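Side-chain contacts in AF1502 (Archaeoglobus fulgidus, PDB 5A1Q), which is of unknown function but represents the STAC domain, which is associated with transmembrane solute transport and two-component signal transduction systems: residues K9-L14 against I24-A29; E31-D36 against K44-V49. All coordinates share one frame; numbering follows the deposited sequence. Where two conformers were deposited one is given.

Interaction 1: residues K9-L14 against I24-A29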
loop_
_atom_site.group_PDB
_atom_site.type_symbol
_atom_site.label_atom_id
_atom_site.label_comp_id
_atom_site.label_asym_id
_atom_site.label_seq_id
_atom_site.Cartn_x
_atom_site.Cartn_y
_atom_site.Cartn_z
ATOM N N LYS A 9 -17.520 1.783 -7.723
ATOM C CA LYS A 9 -18.121 2.273 -6.488
ATOM C C LYS A 9 -17.024 2.842 -5.539
ATOM O O LYS A 9 -17.171 3.969 -5.000
ATOM C CB LYS A 9 -18.981 1.176 -5.819
ATOM C CG LYS A 9 -19.408 1.494 -4.410
ATOM C CD LYS A 9 -20.519 2.506 -4.408
ATOM C CE LYS A 9 -21.286 2.443 -3.100
ATOM N NZ LYS A 9 -22.108 3.668 -2.894
ATOM N N LEU A 10 -15.911 2.114 -5.359
ATOM C CA LEU A 10 -14.924 2.474 -4.437
ATOM C C LEU A 10 -14.204 3.752 -4.952
ATOM O O LEU A 10 -13.978 4.691 -4.186
ATOM C CB LEU A 10 -13.994 1.278 -4.201
ATOM C CG LEU A 10 -12.917 1.555 -3.207
ATOM C CD1 LEU A 10 -13.583 1.865 -1.868
ATOM C CD2 LEU A 10 -11.955 0.401 -3.070
ATOM N N LEU A 11 -13.873 3.808 -6.262
ATOM C CA LEU A 11 -13.255 4.993 -6.820
ATOM C C LEU A 11 -14.207 6.188 -6.695
ATOM O O LEU A 11 -13.760 7.290 -6.337
ATOM C CB LEU A 11 -12.938 4.749 -8.283
ATOM C CG LEU A 11 -12.345 5.960 -8.996
ATOM C CD1 LEU A 11 -11.090 6.429 -8.313
ATOM C CD2 LEU A 11 -12.101 5.563 -10.468
ATOM N N ASP A 12 -15.492 6.009 -6.976
ATOM C CA ASP A 12 -16.453 7.117 -6.838
ATOM C C ASP A 12 -16.531 7.646 -5.381
ATOM O O ASP A 12 -16.459 8.870 -5.166
ATOM C CB ASP A 12 -17.816 6.728 -7.365
ATOM C CG ASP A 12 -17.860 6.660 -8.907
ATOM O OD1 ASP A 12 -16.878 7.119 -9.558
ATOM O OD2 ASP A 12 -18.827 6.091 -9.433
ATOM N N GLU A 13 -16.552 6.756 -4.397
ATOM C CA GLU A 13 -16.559 7.208 -2.995
ATOM C C GLU A 13 -15.254 7.963 -2.643
ATOM O O GLU A 13 -15.313 8.974 -1.945
ATOM C CB GLU A 13 -16.780 6.044 -2.002
ATOM C CG GLU A 13 -18.153 5.408 -2.083
ATOM C CD GLU A 13 -19.233 6.164 -1.325
ATOM O OE1 GLU A 13 -18.944 7.198 -0.692
ATOM O OE2 GLU A 13 -20.389 5.697 -1.360
ATOM N N LEU A 14 -14.103 7.488 -3.121
ATOM C CA LEU A 14 -12.857 8.120 -2.782
ATOM C C LEU A 14 -12.717 9.467 -3.450
ATOM O O LEU A 14 -12.248 10.442 -2.840
ATOM C CB LEU A 14 -11.685 7.196 -3.139
ATOM C CG LEU A 14 -11.471 5.921 -2.323
ATOM C CD1 LEU A 14 -10.554 4.936 -3.044
ATOM C CD2 LEU A 14 -10.849 6.250 -0.984
ATOM N N ILE A 24 -5.125 7.484 -8.830
ATOM C CA ILE A 24 -3.771 6.944 -8.711
ATOM C C ILE A 24 -3.517 6.286 -7.346
ATOM O O ILE A 24 -2.908 5.202 -7.302
ATOM C CB ILE A 24 -2.660 7.928 -9.105
ATOM C CG1 ILE A 24 -2.526 9.035 -8.081
ATOM C CG2 ILE A 24 -2.914 8.466 -10.498
ATOM C CD1 ILE A 24 -1.209 9.761 -8.151
ATOM N N PHE A 25 -4.042 6.833 -6.251
ATOM C CA PHE A 25 -3.834 6.196 -4.960
ATOM C C PHE A 25 -4.494 4.795 -4.967
ATOM O O PHE A 25 -3.894 3.815 -4.461
ATOM C CB PHE A 25 -4.374 7.063 -3.822
ATOM C CG PHE A 25 -3.523 8.247 -3.541
ATOM C CD1 PHE A 25 -2.239 8.092 -3.022
ATOM C CD2 PHE A 25 -3.972 9.517 -3.805
ATOM C CE1 PHE A 25 -1.436 9.133 -2.704
ATOM C CE2 PHE A 25 -3.152 10.577 -3.465
ATOM C CZ PHE A 25 -1.867 10.385 -2.969
ATOM N N LEU A 26 -5.715 4.732 -5.450
ATOM C CA LEU A 26 -6.438 3.422 -5.455
ATOM C C LEU A 26 -5.618 2.397 -6.305
ATOM O O LEU A 26 -5.430 1.248 -5.896
ATOM C CB LEU A 26 -7.852 3.584 -5.962
ATOM C CG LEU A 26 -8.689 2.327 -6.181
ATOM C CD1 LEU A 26 -8.744 1.552 -4.876
ATOM C CD2 LEU A 26 -10.077 2.654 -6.777
ATOM N N ASN A 27 -5.227 2.798 -7.513
ATOM C CA ASN A 27 -4.559 1.866 -8.408
ATOM C C ASN A 27 -3.176 1.437 -7.757
ATOM O O ASN A 27 -2.808 0.240 -7.793
ATOM C CB ASN A 27 -4.298 2.543 -9.726
ATOM C CG ASN A 27 -5.567 2.832 -10.535
ATOM O OD1 ASN A 27 -6.653 2.286 -10.310
ATOM N ND2 ASN A 27 -5.393 3.630 -11.535
ATOM N N LYS A 28 -2.418 2.402 -7.216
ATOM C CA LYS A 28 -1.111 2.037 -6.649
ATOM C C LYS A 28 -1.295 1.090 -5.405
ATOM O O LYS A 28 -0.508 0.127 -5.219
ATOM C CB LYS A 28 -0.320 3.264 -6.279
ATOM C CG LYS A 28 0.090 4.092 -7.514
ATOM C CD LYS A 28 1.175 3.517 -8.338
ATOM C CE LYS A 28 1.421 4.329 -9.622
ATOM N NZ LYS A 28 1.801 3.359 -10.697
ATOM N N ALA A 29 -2.349 1.303 -4.592
ATOM C CA ALA A 29 -2.575 0.407 -3.465
ATOM C C ALA A 29 -2.910 -1.020 -3.988
ATOM O O ALA A 29 -2.422 -2.017 -3.496
ATOM C CB ALA A 29 -3.717 0.938 -2.601
#

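Interaction 2: residues E31-D36 against K44-V49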
loop_
_atom_site.group_PDB
_atom_site.type_symbol
_atom_site.label_atom_id
_atom_site.label_comp_id
_atom_site.label_asym_id
_atom_site.label_seq_id
_atom_site.Cartn_x
_atom_site.Cartn_y
_atom_site.Cartn_z
ATOM N N GLU A 31 -2.221 -2.389 -6.855
ATOM C CA GLU A 31 -1.053 -2.971 -7.540
ATOM C C GLU A 31 -0.016 -3.468 -6.488
ATOM O O GLU A 31 0.534 -4.563 -6.657
ATOM C CB GLU A 31 -0.425 -2.009 -8.486
ATOM C CG GLU A 31 -1.295 -1.594 -9.699
ATOM C CD GLU A 31 -0.853 -0.312 -10.361
ATOM O OE1 GLU A 31 0.215 0.260 -10.033
ATOM O OE2 GLU A 31 -1.642 0.173 -11.235
ATOM N N SER A 32 0.185 -2.666 -5.429
ATOM C CA SER A 32 1.129 -3.092 -4.352
ATOM C C SER A 32 0.673 -4.387 -3.713
ATOM O O SER A 32 1.484 -5.236 -3.377
ATOM C CB SER A 32 1.212 -2.024 -3.257
ATOM O OG SER A 32 1.703 -0.815 -3.795
ATOM N N LEU A 33 -0.643 -4.549 -3.519
ATOM C CA LEU A 33 -1.209 -5.720 -2.905
ATOM C C LEU A 33 -1.368 -6.937 -3.827
ATOM O O LEU A 33 -1.532 -8.060 -3.317
ATOM C CB LEU A 33 -2.578 -5.366 -2.308
ATOM C CG LEU A 33 -2.572 -4.382 -1.156
ATOM C CD1 LEU A 33 -3.976 -3.890 -0.855
ATOM C CD2 LEU A 33 -1.951 -4.913 0.096
ATOM N N GLY A 34 -1.264 -6.702 -5.132
ATOM C CA GLY A 34 -1.425 -7.766 -6.147
ATOM C C GLY A 34 -2.886 -8.063 -6.407
ATOM O O GLY A 34 -3.238 -9.205 -6.785
ATOM N N TYR A 35 -3.763 -7.084 -6.197
ATOM C CA TYR A 35 -5.218 -7.267 -6.487
ATOM C C TYR A 35 -5.575 -6.622 -7.864
ATOM O O TYR A 35 -5.249 -5.468 -8.102
ATOM C CB TYR A 35 -6.096 -6.560 -5.469
ATOM C CG TYR A 35 -5.911 -7.062 -3.997
ATOM C CD1 TYR A 35 -5.226 -8.213 -3.673
ATOM C CD2 TYR A 35 -6.364 -6.276 -2.970
ATOM C CE1 TYR A 35 -5.089 -8.602 -2.344
ATOM C CE2 TYR A 35 -6.226 -6.651 -1.687
ATOM C CZ TYR A 35 -5.580 -7.769 -1.370
ATOM O OH TYR A 35 -5.517 -8.034 0.012
ATOM N N ASP A 36 -6.236 -7.394 -8.768
ATOM C CA ASP A 36 -6.597 -6.867 -10.086
ATOM C C ASP A 36 -8.055 -6.446 -10.169
ATOM O O ASP A 36 -8.496 -5.911 -11.193
ATOM C CB ASP A 36 -6.300 -7.833 -11.225
ATOM C CG ASP A 36 -5.873 -9.151 -10.726
ATOM O OD1 ASP A 36 -6.616 -9.725 -9.880
ATOM O OD2 ASP A 36 -4.774 -9.555 -11.137
ATOM N N LYS A 44 -11.705 -3.853 2.080
ATOM C CA LYS A 44 -11.338 -3.285 3.354
ATOM C C LYS A 44 -9.808 -3.284 3.449
ATOM O O LYS A 44 -9.231 -2.333 3.988
ATOM C CB LYS A 44 -11.970 -4.034 4.481
ATOM C CG LYS A 44 -13.469 -3.708 4.584
ATOM C CD LYS A 44 -14.041 -4.146 5.904
ATOM C CE LYS A 44 -15.562 -3.884 5.929
ATOM N NZ LYS A 44 -16.253 -4.122 7.212
ATOM N N GLU A 45 -9.202 -4.318 2.890
ATOM C CA GLU A 45 -7.710 -4.361 2.854
ATOM C C GLU A 45 -7.117 -3.265 2.011
ATOM O O GLU A 45 -6.123 -2.616 2.392
ATOM C CB GLU A 45 -7.236 -5.700 2.404
ATOM C CG GLU A 45 -5.738 -5.761 2.539
ATOM C CD GLU A 45 -5.229 -7.167 2.664
ATOM O OE1 GLU A 45 -5.743 -7.939 3.512
ATOM O OE2 GLU A 45 -4.310 -7.489 1.892
ATOM N N ILE A 46 -7.681 -3.030 0.835
ATOM C CA ILE A 46 -7.292 -1.876 0.057
ATOM C C ILE A 46 -7.389 -0.526 0.792
ATOM O O ILE A 46 -6.433 0.286 0.873
ATOM C CB ILE A 46 -8.046 -1.821 -1.297
ATOM C CG1 ILE A 46 -7.818 -3.119 -2.117
ATOM C CG2 ILE A 46 -7.754 -0.471 -2.009
ATOM C CD1 ILE A 46 -8.778 -3.196 -3.301
ATOM N N LEU A 47 -8.517 -0.282 1.434
ATOM C CA LEU A 47 -8.656 0.888 2.244
ATOM C C LEU A 47 -7.710 0.922 3.434
ATOM O O LEU A 47 -7.281 2.040 3.826
ATOM C CB LEU A 47 -10.131 1.043 2.737
ATOM C CG LEU A 47 -11.086 1.281 1.605
ATOM C CD1 LEU A 47 -12.507 1.242 2.138
ATOM C CD2 LEU A 47 -10.815 2.599 0.900
ATOM N N SER A 48 -7.390 -0.219 4.030
ATOM C CA SER A 48 -6.454 -0.234 5.140
ATOM C C SER A 48 -5.072 0.361 4.702
ATOM O O SER A 48 -4.411 1.071 5.481
ATOM C CB SER A 48 -6.302 -1.625 5.772
ATOM O OG SER A 48 -5.543 -2.542 4.947
ATOM N N VAL A 49 -4.606 0.035 3.520
ATOM C CA VAL A 49 -3.366 0.647 2.982
ATOM C C VAL A 49 -3.472 2.161 2.871
ATOM O O VAL A 49 -2.652 2.888 3.367
ATOM C CB VAL A 49 -2.914 0.011 1.639
ATOM C CG1 VAL A 49 -1.720 0.703 1.010
ATOM C CG2 VAL A 49 -2.699 -1.476 1.874
#

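Interaction 1: residues K9-L14 against I24-A29
Leu26 meets Leu10, Leu11 and Leu14 without any flat group between them; the one aromatic ring of the two segments, that of Phe25, turns away from helix 7-18 to pack on Leu50, Asn53 and Leu56, and aliphatic chains are left to make the contact. Leu26 enters from helix 22-33 as a wedge. Its CG stands anti to the backbone N (chi1 173°), which carries the fork of the side chain out toward helix 7-18 and lets each methyl take its own neighbour. CD1 rests at 3.9 Å from Leu10 CD2, a methyl-to-methyl contact of two leucines that run at a slant to each other. The other prong, CD2, presses on the base of Leu11, 3.9 Å from its CB and equally close to its CA. Nearer the backbone, Leu26 CB meets Leu14 CD1 at 4.2 Å. Leucine suits this place because its two-pronged end reaches neighbours in different directions from one attachment point. Within the small all-helical domain the two helices form a helical hairpin whose arms run obliquely, with 136° between the N-to-C directions of the short segments and 10.6 Å between their axes at closest approach. Leu26 accounts for 91 of the 163 Å² buried between the two segments. Asn27 OD1 is hydrogen-bonded to Tyr7 OH, a polar link between the same two helices. The other helices of the domain meet the same leucines: helix 43-51 adds Leu47 against Leu10 and Ile46 against Leu26, while Val63 of helix 57-70 touches Leu14.

Interaction 2: residues E31-D36 against K44-V49
Helix 22-33 ends in a Schellman motif, and the residues on either side of its Gly34, Leu33 and Tyr35, pack on Glu45, Ile46 and Val49 of helix 43-51. Gly34 is the C-prime residue, and its positive phi of 80°, a value glycine adopts easily, goes with hydrogen bonds from Tyr35 N to Met30 O and from Gly34 N to Glu31 O. Beyond the turn, the Tyr35 ring has Leu33 CB 3.8 Å above one face, over its centre. At the edge, in the ring plane, Ile46 CG1 approaches Tyr35 CD2 to 3.6 Å. Farther along the ring, the hydroxyl points to the Glu45 carboxylate, but the two are modelled too close for their bonding to be judged. At this junction of successive helices, Leu33 has CG anti to its carbonyl carbon (chi1 -65°), which carries the methyls to helix 43-51. Its branched end lets both reach Val49 CG2, CD1 at 3.9 Å, while CD1 also comes 4.0 Å from Ile46 CA. With an alanine here the CB over the ring would stay, but Val49 CG2 would probably lose both leucine methyls and a gap would be likely to open beside Ile46. Met52 of the second subunit packs on Leu33, Glu45 and Val49, extending this cluster into the dimer. Glu45 O accepts two bonds, from Val49 N and from Ser48 OG, the latter at 2.6 Å.

How the interactions relate
From the N terminus, helix 7-18 is followed by a short turn and helix 22-33, and interaction 1 closes that hairpin. Interaction 2 then closes the next connection, the loop between helix 22-33 and helix 43-51. The two contacts stand in series, neither nested nor crossing, and share helix 22-33: its middle serves the first, its C-terminal end the second. Their centres are 10 Å apart, and they merge in one core, where Leu26 CD1 lies 3.6 Å from Ile46 CG2 and Ala29 CB lies 4.1 Å from Val49 CG1. Helix 57-70 touches Leu47 through Val60. Residues of both segment pairs also border the second subunit, Phe25, Lys28 and Ala29 among those of interaction 1.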